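Long-range contacts in putative sulfurtransferase dsrE (Allochromatium vinosum, PDB 2HY5), which is of unknown function but may take part in the oxidation of intracellular sulfur, probably as a sulfur carrier or sulfurtransferase: residues E72-V77 / K106-G111; I34-F39 / V116-Q121. All coordinates share one frame; numbering follows the deposited sequence.

Contact 1 (E72-V77 / K106-G111); sequences ELDMVV and KFRISG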
loop_
_atom_site.group_PDB
_atom_site.type_symbol
_atom_site.label_atom_id
_atom_site.label_comp_id
_atom_site.label_asym_id
_atom_site.label_seq_id
_atom_site.Cartn_x
_atom_site.Cartn_y
_atom_site.Cartn_z
ATOM N N GLU A 72 24.215 -2.212 -19.064
ATOM C CA GLU A 72 24.704 -3.463 -18.485
ATOM C C GLU A 72 24.465 -3.523 -16.976
ATOM O O GLU A 72 25.392 -3.734 -16.191
ATOM C CB GLU A 72 26.198 -3.636 -18.784
ATOM C CG GLU A 72 26.525 -3.690 -20.273
ATOM C CD GLU A 72 27.973 -4.057 -20.547
ATOM O OE1 GLU A 72 28.406 -5.143 -20.106
ATOM O OE2 GLU A 72 28.680 -3.266 -21.209
ATOM N N LEU A 73 23.210 -3.344 -16.582
ATOM C CA LEU A 73 22.840 -3.355 -15.173
ATOM C C LEU A 73 22.594 -4.757 -14.624
ATOM O O LEU A 73 22.102 -5.636 -15.329
ATOM C CB LEU A 73 21.581 -2.514 -14.958
ATOM C CG LEU A 73 21.607 -1.055 -15.418
ATOM C CD1 LEU A 73 20.226 -0.452 -15.213
ATOM C CD2 LEU A 73 22.662 -0.272 -14.644
ATOM N N ASP A 74 22.948 -4.949 -13.358
ATOM C CA ASP A 74 22.741 -6.222 -12.682
ATOM C C ASP A 74 21.400 -6.100 -11.955
ATOM O O ASP A 74 21.307 -5.478 -10.898
ATOM C CB ASP A 74 23.881 -6.484 -11.691
ATOM C CG ASP A 74 23.759 -7.830 -10.992
ATOM O OD1 ASP A 74 23.255 -8.785 -11.618
ATOM O OD2 ASP A 74 24.180 -7.936 -9.819
ATOM N N MET A 75 20.363 -6.677 -12.553
ATOM C CA MET A 75 19.018 -6.636 -11.993
ATOM C C MET A 75 18.784 -7.946 -11.268
ATOM O O MET A 75 18.762 -9.013 -11.886
ATOM C CB MET A 75 18.012 -6.470 -13.124
ATOM C CG MET A 75 18.430 -5.412 -14.115
ATOM S SD MET A 75 17.382 -3.970 -14.032
ATOM C CE MET A 75 16.311 -4.369 -15.156
ATOM N N VAL A 76 18.601 -7.860 -9.956
ATOM C CA VAL A 76 18.423 -9.048 -9.141
ATOM C C VAL A 76 17.061 -9.114 -8.466
ATOM O O VAL A 76 16.560 -8.118 -7.934
ATOM C CB VAL A 76 19.531 -9.119 -8.065
ATOM C CG1 VAL A 76 19.478 -10.454 -7.325
ATOM C CG2 VAL A 76 20.893 -8.916 -8.723
ATOM N N VAL A 77 16.472 -10.304 -8.504
ATOM C CA VAL A 77 15.171 -10.568 -7.894
ATOM C C VAL A 77 15.355 -11.549 -6.739
ATOM O O VAL A 77 15.934 -12.625 -6.912
ATOM C CB VAL A 77 14.206 -11.173 -8.933
ATOM C CG1 VAL A 77 12.880 -11.525 -8.283
ATOM C CG2 VAL A 77 14.004 -10.188 -10.079
ATOM N N LYS A 106 16.438 -10.873 -18.837
ATOM C CA LYS A 106 17.406 -9.865 -18.407
ATOM C C LYS A 106 17.571 -9.804 -16.887
ATOM O O LYS A 106 18.527 -9.212 -16.378
ATOM C CB LYS A 106 17.005 -8.482 -18.932
ATOM C CG LYS A 106 17.704 -8.085 -20.223
ATOM C CD LYS A 106 19.214 -8.002 -20.015
ATOM C CE LYS A 106 19.932 -7.592 -21.288
ATOM N NZ LYS A 106 19.637 -8.533 -22.400
ATOM N N PHE A 107 16.639 -10.411 -16.162
ATOM C CA PHE A 107 16.692 -10.416 -14.705
ATOM C C PHE A 107 17.233 -11.746 -14.190
ATOM O O PHE A 107 17.113 -12.775 -14.853
ATOM C CB PHE A 107 15.289 -10.220 -14.110
ATOM C CG PHE A 107 14.614 -8.935 -14.509
ATOM C CD1 PHE A 107 14.160 -8.738 -15.809
ATOM C CD2 PHE A 107 14.393 -7.936 -13.564
ATOM C CE1 PHE A 107 13.487 -7.571 -16.157
ATOM C CE2 PHE A 107 13.723 -6.771 -13.902
ATOM C CZ PHE A 107 13.271 -6.585 -15.201
ATOM N N ARG A 108 17.827 -11.726 -13.002
ATOM C CA ARG A 108 18.325 -12.959 -12.409
ATOM C C ARG A 108 17.770 -13.113 -10.999
ATOM O O ARG A 108 17.601 -12.129 -10.283
ATOM C CB ARG A 108 19.861 -12.988 -12.386
ATOM C CG ARG A 108 20.551 -12.037 -11.406
ATOM C CD ARG A 108 22.081 -12.146 -11.560
ATOM N NE ARG A 108 22.825 -11.246 -10.679
ATOM C CZ ARG A 108 23.197 -11.538 -9.435
ATOM N NH1 ARG A 108 22.904 -12.716 -8.903
ATOM N NH2 ARG A 108 23.861 -10.643 -8.713
ATOM N N ILE A 109 17.450 -14.347 -10.624
ATOM C CA ILE A 109 16.934 -14.644 -9.290
ATOM C C ILE A 109 18.109 -15.027 -8.405
ATOM O O ILE A 109 18.889 -15.913 -8.747
ATOM C CB ILE A 109 15.922 -15.821 -9.323
ATOM C CG1 ILE A 109 14.499 -15.296 -9.513
ATOM C CG2 ILE A 109 15.971 -16.598 -8.013
ATOM C CD1 ILE A 109 14.357 -14.242 -10.553
ATOM N N SER A 110 18.245 -14.357 -7.269
ATOM C CA SER A 110 19.343 -14.664 -6.370
ATOM C C SER A 110 18.981 -14.414 -4.912
ATOM O O SER A 110 17.860 -14.013 -4.599
ATOM C CB SER A 110 20.572 -13.842 -6.749
ATOM O OG SER A 110 21.719 -14.353 -6.099
ATOM N N GLY A 111 19.946 -14.650 -4.028
ATOM C CA GLY A 111 19.721 -14.469 -2.605
ATOM C C GLY A 111 19.651 -13.038 -2.109
ATOM O O GLY A 111 20.163 -12.107 -2.734
HETATM O O HOH W 1 20.365 -9.008 -14.229
#
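D74 OD2 is gripped by two charged donors: R108 NH2 across the contact and, from the neighbouring strand 33-39, R36 NE. The other oxygen, D74 OD1, receives R108 NE at 2.7 Å in an almost straight bond (172° at the hydrogen), so R108 meets the carboxylate side-on, one nitrogen to each oxygen. Both oxygens use their syn lone pairs, and the two planar groups lie nearly coplanar, 7° apart. R108 CG sits in the crowded position between backbone N and carbonyl carbon (chi1 71°); from there the extended chain runs beside V76, whose CG2 lies over one face of the guanidinium, 3.4 Å from R108 NH2. The same NH2 also reaches Q114 OE1. An alanine in place of R108 would remove both bonds to D74 and the flat group against V76, and would probably leave the aspartate less firmly oriented.

Beside this salt bridge the backbones pair in parallel, joining strand 75-78 to strand 108-110, an outermost strand of the five-stranded parallel sheet, order 4-3-2-1-5, of the DsrE-type alpha/beta fold. R108 straddles V76, its N bonding to M75 O at 3.1 Å and its O accepting V77 N at 2.8 Å; one step on, S110 N binds V77 O. A water donates to both M75 O and K106 O. On the sheet face opposite R108, M75 bends at chi2 and chi3; its CE packs 3.7 Å from F107 CE2, and its SD, 5.2 Å from the ring centroid of F107, makes an oblique Met-aromatic contact. I109 CD1 presses on V77 CB at 3.5 Å, tighter than usual, immediately before C78, by similarity the cysteine that carries the persulfide.

Contact 2 (I34-F39 / V116-Q121); sequences IFRVFF and VEAAIQ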
loop_
_atom_site.group_PDB
_atom_site.type_symbol
_atom_site.label_atom_id
_atom_site.label_comp_id
_atom_site.label_asym_id
_atom_site.label_seq_id
_atom_site.Cartn_x
_atom_site.Cartn_y
_atom_site.Cartn_z
ATOM N N ILE A 34 25.489 2.204 -11.219
ATOM C CA ILE A 34 24.416 1.563 -10.476
ATOM C C ILE A 34 24.960 0.150 -10.312
ATOM O O ILE A 34 24.971 -0.643 -11.255
ATOM C CB ILE A 34 23.086 1.555 -11.258
ATOM C CG1 ILE A 34 22.537 2.984 -11.336
ATOM C CG2 ILE A 34 22.071 0.638 -10.567
ATOM C CD1 ILE A 34 21.205 3.106 -12.043
ATOM N N PHE A 35 25.457 -0.133 -9.115
ATOM C CA PHE A 35 26.057 -1.417 -8.796
ATOM C C PHE A 35 25.073 -2.574 -8.906
ATOM O O PHE A 35 25.446 -3.675 -9.312
ATOM C CB PHE A 35 26.644 -1.367 -7.385
ATOM C CG PHE A 35 27.370 -2.616 -6.986
ATOM C CD1 PHE A 35 28.667 -2.853 -7.429
ATOM C CD2 PHE A 35 26.755 -3.557 -6.172
ATOM C CE1 PHE A 35 29.343 -4.012 -7.065
ATOM C CE2 PHE A 35 27.419 -4.722 -5.801
ATOM C CZ PHE A 35 28.717 -4.950 -6.247
ATOM N N ARG A 36 23.819 -2.324 -8.545
ATOM C CA ARG A 36 22.803 -3.365 -8.601
ATOM C C ARG A 36 21.416 -2.786 -8.351
ATOM O O ARG A 36 21.263 -1.837 -7.585
ATOM C CB ARG A 36 23.116 -4.437 -7.548
ATOM C CG ARG A 36 22.121 -5.601 -7.448
ATOM C CD ARG A 36 22.724 -6.717 -6.589
ATOM N NE ARG A 36 23.930 -7.235 -7.226
ATOM C CZ ARG A 36 25.039 -7.599 -6.589
ATOM N NH1 ARG A 36 25.124 -7.515 -5.270
ATOM N NH2 ARG A 36 26.083 -8.024 -7.290
ATOM N N VAL A 37 20.425 -3.348 -9.033
ATOM C CA VAL A 37 19.033 -2.957 -8.866
ATOM C C VAL A 37 18.434 -4.209 -8.244
ATOM O O VAL A 37 18.408 -5.270 -8.871
ATOM C CB VAL A 37 18.341 -2.675 -10.216
ATOM C CG1 VAL A 37 16.904 -2.228 -9.978
ATOM C CG2 VAL A 37 19.101 -1.607 -10.981
ATOM N N PHE A 38 17.975 -4.090 -7.006
ATOM C CA PHE A 38 17.431 -5.234 -6.297
ATOM C C PHE A 38 15.929 -5.127 -6.068
ATOM O O PHE A 38 15.447 -4.139 -5.521
ATOM C CB PHE A 38 18.158 -5.389 -4.959
ATOM C CG PHE A 38 17.904 -6.699 -4.282
ATOM C CD1 PHE A 38 16.757 -6.896 -3.521
ATOM C CD2 PHE A 38 18.799 -7.753 -4.432
ATOM C CE1 PHE A 38 16.504 -8.126 -2.919
ATOM C CE2 PHE A 38 18.559 -8.988 -3.836
ATOM C CZ PHE A 38 17.409 -9.177 -3.078
ATOM N N PHE A 39 15.197 -6.146 -6.507
ATOM C CA PHE A 39 13.749 -6.166 -6.343
ATOM C C PHE A 39 13.369 -7.068 -5.180
ATOM O O PHE A 39 13.729 -8.247 -5.150
ATOM C CB PHE A 39 13.071 -6.633 -7.634
ATOM C CG PHE A 39 13.356 -5.751 -8.817
ATOM C CD1 PHE A 39 14.485 -5.956 -9.602
ATOM C CD2 PHE A 39 12.515 -4.692 -9.124
ATOM C CE1 PHE A 39 14.767 -5.118 -10.683
ATOM C CE2 PHE A 39 12.787 -3.852 -10.200
ATOM C CZ PHE A 39 13.916 -4.064 -10.978
ATOM N N VAL A 116 22.300 -6.871 0.571
ATOM C CA VAL A 116 23.200 -6.401 1.615
ATOM C C VAL A 116 24.577 -6.159 1.011
ATOM O O VAL A 116 25.238 -5.165 1.314
ATOM C CB VAL A 116 23.307 -7.433 2.753
ATOM C CG1 VAL A 116 24.281 -6.942 3.813
ATOM C CG2 VAL A 116 21.926 -7.669 3.362
ATOM N N GLU A 117 24.995 -7.067 0.140
ATOM C CA GLU A 117 26.285 -6.962 -0.521
ATOM C C GLU A 117 26.388 -5.636 -1.279
ATOM O O GLU A 117 27.416 -4.957 -1.218
ATOM C CB GLU A 117 26.460 -8.136 -1.486
ATOM C CG GLU A 117 27.855 -8.720 -1.486
ATOM C CD GLU A 117 28.872 -7.792 -2.101
ATOM O OE1 GLU A 117 29.984 -7.676 -1.543
ATOM O OE2 GLU A 117 28.564 -7.187 -3.147
ATOM N N ALA A 118 25.319 -5.267 -1.980
ATOM C CA ALA A 118 25.297 -4.025 -2.751
ATOM C C ALA A 118 25.339 -2.806 -1.840
ATOM O O ALA A 118 25.971 -1.799 -2.169
ATOM C CB ALA A 118 24.049 -3.972 -3.642
ATOM N N ALA A 119 24.657 -2.894 -0.700
ATOM C CA ALA A 119 24.634 -1.799 0.266
ATOM C C ALA A 119 26.039 -1.557 0.796
ATOM O O ALA A 119 26.409 -0.425 1.117
ATOM C CB ALA A 119 23.685 -2.131 1.420
ATOM N N ILE A 120 26.826 -2.622 0.883
ATOM C CA ILE A 120 28.198 -2.516 1.366
ATOM C C ILE A 120 29.115 -1.908 0.304
ATOM O O ILE A 120 29.946 -1.051 0.607
ATOM C CB ILE A 120 28.758 -3.902 1.763
ATOM C CG1 ILE A 120 27.972 -4.456 2.957
ATOM C CG2 ILE A 120 30.239 -3.793 2.090
ATOM C CD1 ILE A 120 28.420 -5.833 3.410
ATOM N N GLN A 121 28.949 -2.347 -0.939
ATOM C CA GLN A 121 29.785 -1.871 -2.038
ATOM C C GLN A 121 29.434 -0.486 -2.565
ATOM O O GLN A 121 30.321 0.264 -2.968
ATOM C CB GLN A 121 29.739 -2.868 -3.199
ATOM C CG GLN A 121 30.242 -4.262 -2.852
ATOM C CD GLN A 121 31.677 -4.257 -2.359
ATOM O OE1 GLN A 121 32.541 -3.603 -2.944
ATOM N NE2 GLN A 121 31.939 -5.001 -1.287
HETATM O O HOH W 2 27.912 -8.868 -5.416
#
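Strand 34-39 and helix 116-121 run roughly antiparallel, their directions 152° apart and their axes 8.4 Å from each other at closest approach. The backbones come nearest at R36 and A118, where the CA atoms are 6.4 Å apart, an approach consistent with the small side chain of A118. F35 has helical backbone angles (phi -63°, psi -36°) within the strand, and as a result both F35 and R36 start out toward the helix. This is the layering of an alpha/beta sandwich: helix 113-121 lies on one side of the parallel sheet, while F35 of the neighbouring DsrF chain packs on V116, E117 and I120.

The ring of the strand's own F35, swung out with CG anti to the backbone N, is held from more than one direction. A118 CB meets it at the edge, 3.7 Å from CD2, whereas Q121 CB stands over one face in a CH-pi contact, 3.9 Å from the ring centroid. F35 CE2 in turn lies over the guanidinium of R36, 3.4 Å above its plane and offset toward the rim. R36 is bent at chi3, and its CB packs on A118 CB. The strongest partner of its charged end is D74; NH1 also donates to Q114 O. Toward E117 the charges stop short of a salt bridge, R36 NH1 and E117 OE2 being 4.1 Å apart. A water spans the interval, accepting from R36 NH2 and donating to E117 OE2 at 2.9 Å. E117 OE1 takes a weak bond from Q121 NE2 within the helix.

With no direct hydrogen bond between the segments, the adhesion probably rests mainly on packing of F35 against A118 and Q121; the arginine charge is probably balanced mainly by D74, with E117 adding a softer, water-mediated attraction.

Overall arrangement
Both contacts bear on the same parallel sheet, contact 1 through strands 75-78 and 108-110, contact 2 through the adjacent strand 33-39 and the helix 113-121 that follows strand 108-110 in the chain. Both are partly buried, but contact 1 lies closer to the chain centre and buries more than twice the surface, 488 against 214 Å²; backbone pairing and a direct salt bridge dominate it. Contact 2, farther out, joins sheet to helix through strand side chains, without backbone pairing and with a water between its charges, beside the DsrF interface. They meet at D74 and R36, whose OD2 and NE are 2.7 Å apart.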